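Local coordinates for HdaB,HdaA (Adhesin), HUS-associated diffuse adherence (Escherichia coli, PDB 5D55), which is the minor tip subunit of the Hda (AAF/IV) pilus of enteroaggregative Escherichia coli, a fibre assembled by the chaperone-usher pathway, at residues G29-T34 / I104-V109. Numbering follows the deposited sequence.
Sequences GVKLAT and IFYIEV
One face of the Tyr-106 ring is covered by Lys-31, whose CG stands anti to the carbonyl carbon (chi1 -64°); the chain, extended beyond it, carries Lys-31 CE to 3.5 Å from the ring centroid, almost on the normal. Lys-31 NZ is displaced over the same face toward CZ and OH of Tyr-106, 3.9 Å from the centroid and 26° off the normal, adding a cation-pi contact to the CH-pi one. At the ring's edge lies Ala-33 O, while Thr-34 runs alongside, its CG2 3.7 Å from Tyr-106 CE1. The backbone of these antiparallel strands illustrates a classic beta bulge: Leu-32 and Ala-33 both face Ile-107, whose O accepts a nearly straight hydrogen bond from Leu-32 N (2.8 Å) and a weak one from Ala-33 N. Ile-107 N donates to Ala-33 O. Beyond the bulge, Gly-29 N hydrogen-bonds to Val-109 O and Val-109 N to Val-30 O; a water donates to Gly-29 O and, weakly, to Glu-108 OE2. On the sheet face opposite Lys-31 and Tyr-106, Ala-33 and Ile-107 touch each other and Phe-122 of strand 118-132, from the other sheet. Within HdaB's AfaD-like region, the pair is interior to an antiparallel sheet, flanked by strands 13-18 and 73-79.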
# COMPACT_ATOMS: atom_id res chain seq x y z
N GLY B 29 23.23 -16.61 13.45
CA GLY B 29 23.59 -15.26 13.02
C GLY B 29 24.39 -15.20 11.72
O GLY B 29 24.52 -14.12 11.13
N VAL B 30 24.92 -16.33 11.26
CA VAL B 30 25.74 -16.34 10.04
C VAL B 30 24.92 -15.84 8.84
O VAL B 30 23.82 -16.34 8.59
CB VAL B 30 26.37 -17.73 9.76
CG1 VAL B 30 26.91 -17.83 8.34
CG2 VAL B 30 27.46 -18.03 10.78
N LYS B 31 25.46 -14.86 8.11
CA LYS B 31 24.73 -14.22 7.01
C LYS B 31 24.81 -15.06 5.74
O LYS B 31 25.90 -15.37 5.25
CB LYS B 31 25.27 -12.81 6.76
CG LYS B 31 25.06 -11.84 7.91
CD LYS B 31 26.00 -10.64 7.80
CE LYS B 31 25.60 -9.51 8.74
NZ LYS B 31 26.55 -8.36 8.60
N LEU B 32 23.64 -15.43 5.22
CA LEU B 32 23.54 -16.27 4.03
C LEU B 32 23.13 -15.47 2.78
O LEU B 32 23.33 -15.94 1.65
CB LEU B 32 22.52 -17.38 4.24
CG LEU B 32 22.69 -18.35 5.41
CD1 LEU B 32 21.48 -19.22 5.49
CD2 LEU B 32 23.95 -19.20 5.26
N ALA B 33 22.55 -14.29 3.00
CA ALA B 33 22.18 -13.35 1.93
C ALA B 33 22.04 -11.93 2.46
O ALA B 33 21.74 -11.73 3.64
CB ALA B 33 20.88 -13.78 1.24
N THR B 34 22.26 -10.94 1.59
CA THR B 34 22.17 -9.52 1.95
C THR B 34 21.03 -8.89 1.18
O THR B 34 20.98 -8.97 -0.05
CB THR B 34 23.47 -8.76 1.63
OG1 THR B 34 24.59 -9.42 2.23
CG2 THR B 34 23.40 -7.28 2.11
N ILE B 104 19.14 -1.92 4.83
CA ILE B 104 19.75 -3.23 4.61
C ILE B 104 19.22 -4.23 5.64
O ILE B 104 19.01 -3.88 6.81
CB ILE B 104 21.30 -3.14 4.74
CG1 ILE B 104 21.88 -2.19 3.69
CG2 ILE B 104 21.96 -4.55 4.66
CD1 ILE B 104 21.71 -2.65 2.27
N PHE B 105 18.98 -5.46 5.20
CA PHE B 105 18.68 -6.57 6.08
C PHE B 105 19.46 -7.81 5.61
O PHE B 105 20.08 -7.77 4.53
CB PHE B 105 17.16 -6.84 6.12
CG PHE B 105 16.57 -7.27 4.79
CD1 PHE B 105 16.48 -8.62 4.45
CD2 PHE B 105 16.15 -6.31 3.87
CE1 PHE B 105 15.95 -9.01 3.22
CE2 PHE B 105 15.62 -6.69 2.64
CZ PHE B 105 15.52 -8.03 2.31
N TYR B 106 19.44 -8.88 6.40
CA TYR B 106 20.11 -10.13 6.03
C TYR B 106 19.21 -11.35 6.23
O TYR B 106 18.26 -11.31 7.03
CB TYR B 106 21.42 -10.33 6.82
CG TYR B 106 22.35 -9.14 6.75
CD1 TYR B 106 23.31 -9.03 5.75
CD2 TYR B 106 22.26 -8.11 7.70
CE1 TYR B 106 24.15 -7.92 5.68
CE2 TYR B 106 23.09 -7.01 7.65
CZ TYR B 106 24.04 -6.92 6.64
OH TYR B 106 24.88 -5.83 6.58
N ILE B 107 19.49 -12.41 5.48
CA ILE B 107 18.98 -13.72 5.82
C ILE B 107 20.09 -14.34 6.64
O ILE B 107 21.26 -14.37 6.21
CB ILE B 107 18.70 -14.61 4.57
CG1 ILE B 107 17.71 -13.95 3.59
CG2 ILE B 107 18.26 -16.03 5.00
CD1 ILE B 107 16.27 -13.86 4.12
N GLU B 108 19.77 -14.77 7.86
CA GLU B 108 20.77 -15.33 8.76
C GLU B 108 20.37 -16.71 9.23
O GLU B 108 19.18 -17.02 9.30
CB GLU B 108 20.98 -14.42 9.97
CG GLU B 108 21.52 -13.03 9.62
CD GLU B 108 21.83 -12.18 10.83
OE1 GLU B 108 21.46 -12.58 11.96
OE2 GLU B 108 22.45 -11.11 10.66
N VAL B 109 21.37 -17.52 9.57
CA VAL B 109 21.13 -18.83 10.15
C VAL B 109 20.47 -18.62 11.52
O VAL B 109 20.96 -17.87 12.36
CB VAL B 109 22.45 -19.60 10.31
CG1 VAL B 109 22.20 -20.94 10.97
CG2 VAL B 109 23.11 -19.80 8.94
O HOH W 1 25.18 -11.80 12.05